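PDB 2XFA: actin depolymerization factor 2, which probably binds actin and promotes the disassembly of actin filaments in the malaria parasite Plasmodium berghei. Local coordinates for residues Y34-I42 / L109-L117; K68-M79 / R91-S102. One frame throughout, in Å; residues are numbered along the deposited sequence.

Contact 1 (Y34-I42 / L109-L117); sequences YKIENLEKI and LYAASKESL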
# COMPACT_ATOMS: atom_id res chain seq x y z
N TYR A 34 -0.75 -5.24 -3.42
CA TYR A 34 -1.01 -6.65 -3.16
C TYR A 34 -2.49 -6.87 -3.14
O TYR A 34 -3.25 -5.96 -2.81
CB TYR A 34 -0.53 -7.02 -1.75
CG TYR A 34 0.94 -6.88 -1.51
CD1 TYR A 34 1.81 -7.90 -1.86
CD2 TYR A 34 1.45 -5.74 -0.93
CE1 TYR A 34 3.16 -7.79 -1.63
CE2 TYR A 34 2.80 -5.61 -0.70
CZ TYR A 34 3.65 -6.65 -1.05
OH TYR A 34 4.99 -6.53 -0.83
N LYS A 35 -2.92 -8.10 -3.41
CA LYS A 35 -4.33 -8.39 -3.31
C LYS A 35 -4.54 -9.80 -2.80
O LYS A 35 -3.61 -10.61 -2.77
CB LYS A 35 -4.98 -8.28 -4.70
CG LYS A 35 -4.52 -9.37 -5.62
CD LYS A 35 -4.90 -9.10 -7.08
CE LYS A 35 -5.31 -10.41 -7.77
NZ LYS A 35 -4.61 -10.62 -9.07
N ILE A 36 -5.75 -10.10 -2.37
CA ILE A 36 -6.07 -11.48 -2.02
C ILE A 36 -6.63 -12.18 -3.25
O ILE A 36 -7.68 -11.80 -3.77
CB ILE A 36 -7.03 -11.57 -0.83
CG1 ILE A 36 -6.38 -10.87 0.37
CG2 ILE A 36 -7.35 -13.04 -0.52
CD1 ILE A 36 -7.32 -10.60 1.53
N GLU A 37 -5.91 -13.17 -3.73
CA GLU A 37 -6.36 -13.94 -4.87
C GLU A 37 -7.17 -15.15 -4.43
O GLU A 37 -6.79 -15.87 -3.50
CB GLU A 37 -5.16 -14.40 -5.70
CG GLU A 37 -5.53 -14.76 -7.13
CD GLU A 37 -4.36 -15.30 -7.92
OE1 GLU A 37 -3.55 -16.06 -7.35
OE2 GLU A 37 -4.26 -14.97 -9.13
N ASN A 38 -8.29 -15.37 -5.11
CA ASN A 38 -9.15 -16.51 -4.84
C ASN A 38 -9.49 -16.68 -3.36
O ASN A 38 -9.78 -17.79 -2.91
CB ASN A 38 -8.53 -17.79 -5.40
CG ASN A 38 -8.41 -17.74 -6.91
OD1 ASN A 38 -9.20 -17.08 -7.59
ND2 ASN A 38 -7.41 -18.43 -7.45
N LEU A 39 -9.42 -15.58 -2.62
CA LEU A 39 -9.87 -15.52 -1.24
C LEU A 39 -9.01 -16.31 -0.27
O LEU A 39 -9.49 -16.66 0.81
CB LEU A 39 -11.32 -16.02 -1.14
CG LEU A 39 -12.44 -15.03 -1.41
CD1 LEU A 39 -12.10 -14.14 -2.59
CD2 LEU A 39 -13.75 -15.77 -1.65
N GLU A 40 -7.76 -16.59 -0.62
CA GLU A 40 -6.96 -17.41 0.28
C GLU A 40 -5.44 -17.21 0.19
O GLU A 40 -4.68 -17.87 0.90
CB GLU A 40 -7.31 -18.90 0.11
CG GLU A 40 -6.74 -19.82 1.21
CD GLU A 40 -7.40 -21.19 1.26
OE1 GLU A 40 -8.33 -21.45 0.46
OE2 GLU A 40 -6.98 -22.02 2.11
N LYS A 41 -4.98 -16.31 -0.67
CA LYS A 41 -3.55 -16.13 -0.82
C LYS A 41 -3.27 -14.67 -1.12
O LYS A 41 -3.81 -14.14 -2.07
CB LYS A 41 -3.06 -16.98 -1.99
CG LYS A 41 -1.62 -17.41 -1.93
CD LYS A 41 -1.24 -18.12 -3.22
CE LYS A 41 -0.08 -19.08 -3.02
NZ LYS A 41 1.10 -18.39 -2.41
N ILE A 42 -2.43 -14.01 -0.32
CA ILE A 42 -2.10 -12.62 -0.62
C ILE A 42 -1.02 -12.65 -1.68
O ILE A 42 -0.04 -13.36 -1.53
CB ILE A 42 -1.66 -11.84 0.61
CG1 ILE A 42 -2.81 -11.83 1.64
CG2 ILE A 42 -1.22 -10.41 0.22
CD1 ILE A 42 -2.57 -10.97 2.84
N LEU A 109 -12.53 -9.78 5.16
CA LEU A 109 -11.36 -10.60 4.88
C LEU A 109 -10.06 -9.80 4.76
O LEU A 109 -9.02 -10.20 5.29
CB LEU A 109 -11.57 -11.40 3.60
CG LEU A 109 -10.61 -12.59 3.52
CD1 LEU A 109 -11.17 -13.77 4.32
CD2 LEU A 109 -10.37 -12.99 2.07
N TYR A 110 -10.09 -8.68 4.05
CA TYR A 110 -8.89 -7.85 3.95
C TYR A 110 -8.46 -7.31 5.32
O TYR A 110 -7.29 -7.34 5.67
CB TYR A 110 -9.11 -6.71 2.96
CG TYR A 110 -8.74 -7.07 1.55
CD1 TYR A 110 -9.67 -7.66 0.70
CD2 TYR A 110 -7.48 -6.84 1.07
CE1 TYR A 110 -9.33 -7.97 -0.63
CE2 TYR A 110 -7.14 -7.13 -0.24
CZ TYR A 110 -8.06 -7.69 -1.08
OH TYR A 110 -7.70 -8.00 -2.36
N ALA A 111 -9.41 -6.81 6.09
CA ALA A 111 -9.11 -6.28 7.40
C ALA A 111 -8.58 -7.39 8.29
O ALA A 111 -7.63 -7.18 9.03
CB ALA A 111 -10.33 -5.63 8.02
N ALA A 112 -9.18 -8.57 8.21
CA ALA A 112 -8.82 -9.64 9.12
C ALA A 112 -7.48 -10.26 8.74
O ALA A 112 -6.89 -10.96 9.55
CB ALA A 112 -9.91 -10.71 9.18
N SER A 113 -7.02 -9.98 7.53
CA SER A 113 -5.77 -10.53 6.98
C SER A 113 -4.63 -9.52 7.02
O SER A 113 -3.46 -9.88 6.88
CB SER A 113 -5.98 -10.94 5.51
OG SER A 113 -6.94 -11.98 5.37
N LYS A 114 -4.98 -8.24 7.17
CA LYS A 114 -3.99 -7.17 7.12
C LYS A 114 -2.77 -7.50 8.01
O LYS A 114 -1.61 -7.43 7.56
CB LYS A 114 -4.65 -5.86 7.54
CG LYS A 114 -3.75 -4.64 7.59
CD LYS A 114 -4.58 -3.44 8.07
CE LYS A 114 -3.76 -2.40 8.84
NZ LYS A 114 -3.48 -1.14 8.05
N GLU A 115 -3.04 -7.87 9.26
CA GLU A 115 -1.97 -8.22 10.21
C GLU A 115 -1.00 -9.30 9.72
O GLU A 115 0.20 -9.25 9.99
CB GLU A 115 -2.55 -8.67 11.56
CG GLU A 115 -3.54 -7.70 12.23
CD GLU A 115 -4.99 -7.94 11.81
OE1 GLU A 115 -5.72 -8.66 12.54
OE2 GLU A 115 -5.40 -7.40 10.75
N SER A 116 -1.55 -10.29 9.03
CA SER A 116 -0.77 -11.40 8.50
C SER A 116 0.27 -10.86 7.53
O SER A 116 1.37 -11.36 7.46
CB SER A 116 -1.67 -12.41 7.79
OG SER A 116 -2.69 -12.90 8.65
N LEU A 117 -0.09 -9.83 6.79
CA LEU A 117 0.86 -9.22 5.88
C LEU A 117 1.83 -8.30 6.64
O LEU A 117 3.04 -8.41 6.51
CB LEU A 117 0.11 -8.42 4.80
CG LEU A 117 0.68 -8.36 3.38
CD1 LEU A 117 0.16 -7.10 2.58
CD2 LEU A 117 2.18 -8.46 3.41
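The backbone N-H of I36 is bound by the phenol oxygen of Y110, N to OH 2.9 Å and nearly straight at 173°. This bond pins helix 104-118 to strand 31-37 within the ADF-homology fold, where the helix packs on one face of the central mixed sheet. The same two residues meet a second time. With chi1 of I36 at -59°, CG1 stands anti to the carbonyl carbon and carries CD1 over the Y110 ring, 3.6 Å from its centroid and only 4° off the normal: a CH-pi contact on the ring face. Amide at the hydroxyl and methyl over the centre together restrict the phenol's swing, while CA of K35 lies at the ring edge, close to its plane.

Where the strand gives way to the turn, a classic beta bulge sets E40 and K41 both opposite E37. Beside it, CD2 of L109 touches CD1 of I36 at 3.9 Å and also packs near the carbonyl of L39. Further along the helix the contact is apolar: CD1 of I42 leans on CB of L117, whose CD1 approaches CD2 of Y34 at 4.0 Å. The Y34 hydroxyl itself is held elsewhere, by the carbonyl of C16. Between these apolar patches, OG of S113 turns back along its own helix and donates to the carbonyl O of L109 at 2.7 Å.

Contact 2 (K68-M79 / R91-S102); sequences KNTECRYIIADM and RIYFIFWSPGLS
NE1 of W97 donates to the carbonyl O of K68 at 2.9 Å, reaching across from the end of one strand to the turn before the other. The acceptor lies in the indole plane, but the donor is tilted out of the carbonyl plane and the angle at hydrogen is 149°. CG of W97 lies opposite the backbone N, which brings the indole edge to the K68-E71 type I turn, and CD of P99 sits over one of its faces, toward the rim. N69, in that turn, has both ends of its amide bonded outside the hairpin, ND2 to D133 and OD1 to the backbone N of I134. Likewise OG of S98 bonds to K107, O of S98 to T131 and the backbone N of C72 to E106.

From the R73-W97 pair onward, strands 73-81 and 89-97 form an antiparallel beta hairpin of the ADF-homology sheet, flanked by strands 31-37 and 126-130. R73, I75, A77 and M79 each exchange two backbone bonds with W97, I95, Y93 and R91 in turn, eight in all; the shortest join I75 and I95, whose N-to-O distances are both 2.7 Å. The guanidinium of R73 is shared among three acceptors: NH1 bonds the carbonyl O of C72 at 2.9 Å, NH2 forms a salt bridge with OE1 of E71, and NE is paired with D45.

The pairs between them put Y74, F94 and F96 on the face that meets helix 104-118. The three rings form an aromatic cluster in which Y74 lies obliquely against each phenylalanine, its plane turned 31° from that of F94 and 44° from that of F96. On the other face, turned to helix 56-65, CD1 of I75 packs on CB of W97 at 3.8 Å, and CG of M79 meets CD2 of Y93 at 3.5 Å.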
# COMPACT_ATOMS: atom_id res chain seq x y z
N LYS A 68 -9.63 0.89 -7.34
CA LYS A 68 -11.03 1.08 -7.74
C LYS A 68 -11.90 1.30 -6.52
O LYS A 68 -11.53 0.92 -5.42
CB LYS A 68 -11.54 -0.16 -8.48
CG LYS A 68 -10.68 -0.59 -9.66
CD LYS A 68 -11.39 -1.66 -10.50
CE LYS A 68 -10.69 -1.90 -11.83
NZ LYS A 68 -11.39 -2.94 -12.65
N ASN A 69 -13.08 1.84 -6.73
CA ASN A 69 -14.00 2.08 -5.63
C ASN A 69 -14.60 0.79 -5.09
O ASN A 69 -15.33 0.81 -4.12
CB ASN A 69 -15.13 2.93 -6.15
CG ASN A 69 -15.29 4.19 -5.38
OD1 ASN A 69 -14.49 4.49 -4.48
ND2 ASN A 69 -16.32 4.95 -5.74
N THR A 70 -14.36 -0.33 -5.75
CA THR A 70 -15.13 -1.53 -5.45
C THR A 70 -14.23 -2.69 -5.03
O THR A 70 -14.71 -3.81 -4.90
CB THR A 70 -15.88 -2.02 -6.70
OG1 THR A 70 -14.90 -2.29 -7.71
CG2 THR A 70 -16.90 -0.99 -7.19
N GLU A 71 -12.94 -2.43 -4.85
CA GLU A 71 -12.06 -3.47 -4.34
C GLU A 71 -10.96 -3.02 -3.39
O GLU A 71 -10.28 -2.02 -3.63
CB GLU A 71 -11.46 -4.30 -5.47
CG GLU A 71 -10.74 -3.55 -6.53
CD GLU A 71 -10.53 -4.44 -7.74
OE1 GLU A 71 -10.66 -5.68 -7.57
OE2 GLU A 71 -10.24 -3.92 -8.83
N CYS A 72 -10.77 -3.81 -2.33
CA CYS A 72 -9.69 -3.59 -1.36
C CYS A 72 -8.30 -3.96 -1.88
O CYS A 72 -8.14 -4.91 -2.64
CB CYS A 72 -9.99 -4.36 -0.09
SG CYS A 72 -11.56 -3.93 0.64
N ARG A 73 -7.31 -3.17 -1.48
CA ARG A 73 -5.91 -3.46 -1.76
C ARG A 73 -4.99 -3.14 -0.56
O ARG A 73 -5.34 -2.33 0.28
CB ARG A 73 -5.41 -2.66 -2.97
CG ARG A 73 -6.03 -3.10 -4.33
CD ARG A 73 -5.76 -4.57 -4.60
NE ARG A 73 -6.12 -4.99 -5.96
CZ ARG A 73 -7.23 -5.65 -6.27
NH1 ARG A 73 -8.10 -5.95 -5.32
NH2 ARG A 73 -7.47 -5.99 -7.53
N TYR A 74 -3.83 -3.78 -0.50
CA TYR A 74 -2.76 -3.30 0.37
C TYR A 74 -1.73 -2.66 -0.53
O TYR A 74 -1.38 -3.21 -1.57
CB TYR A 74 -2.08 -4.47 1.10
CG TYR A 74 -3.01 -5.36 1.85
CD1 TYR A 74 -3.79 -4.86 2.86
CD2 TYR A 74 -3.10 -6.70 1.53
CE1 TYR A 74 -4.64 -5.69 3.58
CE2 TYR A 74 -3.94 -7.54 2.23
CZ TYR A 74 -4.70 -7.02 3.26
OH TYR A 74 -5.53 -7.83 3.97
N ILE A 75 -1.26 -1.50 -0.15
CA ILE A 75 -0.22 -0.86 -0.92
C ILE A 75 1.00 -0.60 -0.02
O ILE A 75 0.85 -0.09 1.10
CB ILE A 75 -0.73 0.48 -1.51
CG1 ILE A 75 -2.03 0.25 -2.31
CG2 ILE A 75 0.33 1.14 -2.36
CD1 ILE A 75 -3.24 0.84 -1.62
N ILE A 76 2.17 -0.97 -0.50
CA ILE A 76 3.41 -0.52 0.09
C ILE A 76 4.08 0.48 -0.87
O ILE A 76 4.28 0.16 -2.03
CB ILE A 76 4.34 -1.70 0.41
CG1 ILE A 76 3.67 -2.64 1.42
CG2 ILE A 76 5.67 -1.20 1.00
CD1 ILE A 76 4.44 -3.90 1.69
N ALA A 77 4.42 1.66 -0.36
CA ALA A 77 5.01 2.72 -1.16
C ALA A 77 6.22 3.33 -0.47
O ALA A 77 6.17 3.66 0.71
CB ALA A 77 3.99 3.80 -1.39
N ASP A 78 7.29 3.52 -1.22
CA ASP A 78 8.47 4.25 -0.75
C ASP A 78 8.29 5.74 -1.07
O ASP A 78 8.57 6.17 -2.18
CB ASP A 78 9.71 3.71 -1.45
CG ASP A 78 10.97 3.85 -0.61
OD1 ASP A 78 10.89 4.32 0.55
OD2 ASP A 78 12.05 3.48 -1.13
N MET A 79 7.78 6.50 -0.10
CA MET A 79 7.42 7.89 -0.32
C MET A 79 8.59 8.84 -0.13
O MET A 79 9.25 8.81 0.90
CB MET A 79 6.30 8.29 0.64
CG MET A 79 5.05 7.46 0.48
SD MET A 79 4.43 7.62 -1.21
CE MET A 79 2.70 7.26 -0.95
N ARG A 91 10.51 7.23 2.99
CA ARG A 91 9.79 6.58 4.10
C ARG A 91 8.86 5.51 3.55
O ARG A 91 8.19 5.72 2.54
CB ARG A 91 8.95 7.58 4.89
CG ARG A 91 9.73 8.71 5.61
CD ARG A 91 11.14 8.26 5.92
NE ARG A 91 11.72 8.97 7.05
CZ ARG A 91 12.97 8.79 7.48
NH1 ARG A 91 13.77 7.94 6.85
NH2 ARG A 91 13.42 9.47 8.52
N ILE A 92 8.79 4.37 4.22
CA ILE A 92 7.93 3.30 3.74
C ILE A 92 6.56 3.39 4.37
O ILE A 92 6.43 3.32 5.59
CB ILE A 92 8.53 1.92 4.02
CG1 ILE A 92 9.84 1.75 3.26
CG2 ILE A 92 7.55 0.84 3.58
CD1 ILE A 92 10.65 0.56 3.75
N TYR A 93 5.54 3.61 3.55
CA TYR A 93 4.17 3.66 4.04
C TYR A 93 3.47 2.37 3.68
O TYR A 93 3.68 1.84 2.60
CB TYR A 93 3.42 4.84 3.42
CG TYR A 93 3.74 6.14 4.08
CD1 TYR A 93 2.86 6.73 4.99
CD2 TYR A 93 4.96 6.76 3.87
CE1 TYR A 93 3.17 7.92 5.63
CE2 TYR A 93 5.29 7.96 4.50
CZ TYR A 93 4.40 8.53 5.38
OH TYR A 93 4.73 9.72 6.00
N PHE A 94 2.61 1.88 4.56
CA PHE A 94 1.77 0.74 4.25
C PHE A 94 0.34 1.28 4.24
O PHE A 94 -0.07 1.95 5.17
CB PHE A 94 1.91 -0.34 5.31
CG PHE A 94 1.03 -1.53 5.08
CD1 PHE A 94 1.52 -2.64 4.42
CD2 PHE A 94 -0.29 -1.52 5.50
CE1 PHE A 94 0.72 -3.75 4.19
CE2 PHE A 94 -1.11 -2.63 5.27
CZ PHE A 94 -0.61 -3.75 4.62
N ILE A 95 -0.41 1.01 3.17
CA ILE A 95 -1.73 1.60 3.06
C ILE A 95 -2.74 0.50 2.83
O ILE A 95 -2.57 -0.33 1.95
CB ILE A 95 -1.80 2.58 1.87
CG1 ILE A 95 -0.75 3.68 2.05
CG2 ILE A 95 -3.22 3.15 1.69
CD1 ILE A 95 -0.35 4.34 0.73
N PHE A 96 -3.77 0.49 3.65
CA PHE A 96 -4.86 -0.43 3.46
C PHE A 96 -6.01 0.36 2.83
O PHE A 96 -6.68 1.17 3.49
CB PHE A 96 -5.27 -1.07 4.79
CG PHE A 96 -6.50 -1.94 4.72
CD1 PHE A 96 -6.88 -2.56 3.52
CD2 PHE A 96 -7.27 -2.14 5.85
CE1 PHE A 96 -8.02 -3.35 3.48
CE2 PHE A 96 -8.42 -2.93 5.81
CZ PHE A 96 -8.79 -3.54 4.64
N TRP A 97 -6.19 0.13 1.54
CA TRP A 97 -7.29 0.72 0.77
C TRP A 97 -8.52 -0.14 0.92
O TRP A 97 -8.54 -1.31 0.50
CB TRP A 97 -6.91 0.78 -0.69
CG TRP A 97 -8.00 1.21 -1.66
CD1 TRP A 97 -8.44 0.51 -2.75
CD2 TRP A 97 -8.77 2.43 -1.64
NE1 TRP A 97 -9.43 1.23 -3.42
CE2 TRP A 97 -9.66 2.39 -2.76
CE3 TRP A 97 -8.79 3.54 -0.80
CZ2 TRP A 97 -10.56 3.43 -3.05
CZ3 TRP A 97 -9.69 4.57 -1.08
CH2 TRP A 97 -10.57 4.50 -2.19
N SER A 98 -9.53 0.42 1.57
CA SER A 98 -10.75 -0.29 1.84
C SER A 98 -11.96 0.58 1.54
O SER A 98 -12.52 1.20 2.44
CB SER A 98 -10.77 -0.74 3.31
OG SER A 98 -11.90 -1.56 3.58
N PRO A 99 -12.39 0.62 0.26
CA PRO A 99 -13.48 1.52 -0.14
C PRO A 99 -14.85 0.99 0.24
O PRO A 99 -15.04 -0.21 0.43
CB PRO A 99 -13.35 1.60 -1.68
CG PRO A 99 -12.76 0.33 -2.08
CD PRO A 99 -11.85 -0.14 -0.88
N GLY A 100 -15.80 1.91 0.34
CA GLY A 100 -17.15 1.59 0.77
C GLY A 100 -17.93 0.67 -0.15
O GLY A 100 -18.79 -0.07 0.33
N LEU A 101 -17.64 0.71 -1.45
CA LEU A 101 -18.40 -0.09 -2.42
C LEU A 101 -17.84 -1.49 -2.62
O LEU A 101 -18.32 -2.24 -3.46
CB LEU A 101 -18.52 0.64 -3.77
CG LEU A 101 -19.53 1.77 -3.72
CD1 LEU A 101 -19.64 2.46 -5.09
CD2 LEU A 101 -20.90 1.21 -3.27
N SER A 102 -16.81 -1.83 -1.86
CA SER A 102 -16.31 -3.18 -1.88
C SER A 102 -17.32 -4.01 -1.08
O SER A 102 -17.88 -3.53 -0.10
CB SER A 102 -14.91 -3.23 -1.26
OG SER A 102 -14.50 -4.56 -1.07

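In the fold
How one sheet can serve two contacts is plain here, for strands 31-37 and 73-81 are neighbours in it. The centres of contacts 1 and 2 are about 12 Å apart, yet they touch directly. The backbone N of Y34 lies 2.8 Å from O of Y74, a probable hydrogen bond joining the two strands. The hydroxyl OH of Y74 comes within 2.5 Å of the carbonyl O of Y110, probably also a hydrogen bond, linking hairpin to helix. The centre of contact 2 lies about 5 Å from the centre of the chain, that of contact 1 about 13 Å. Strand 89-97 leads on to helix 104-118, so the chain passes from the hairpin of contact 2 to the helix of contact 1.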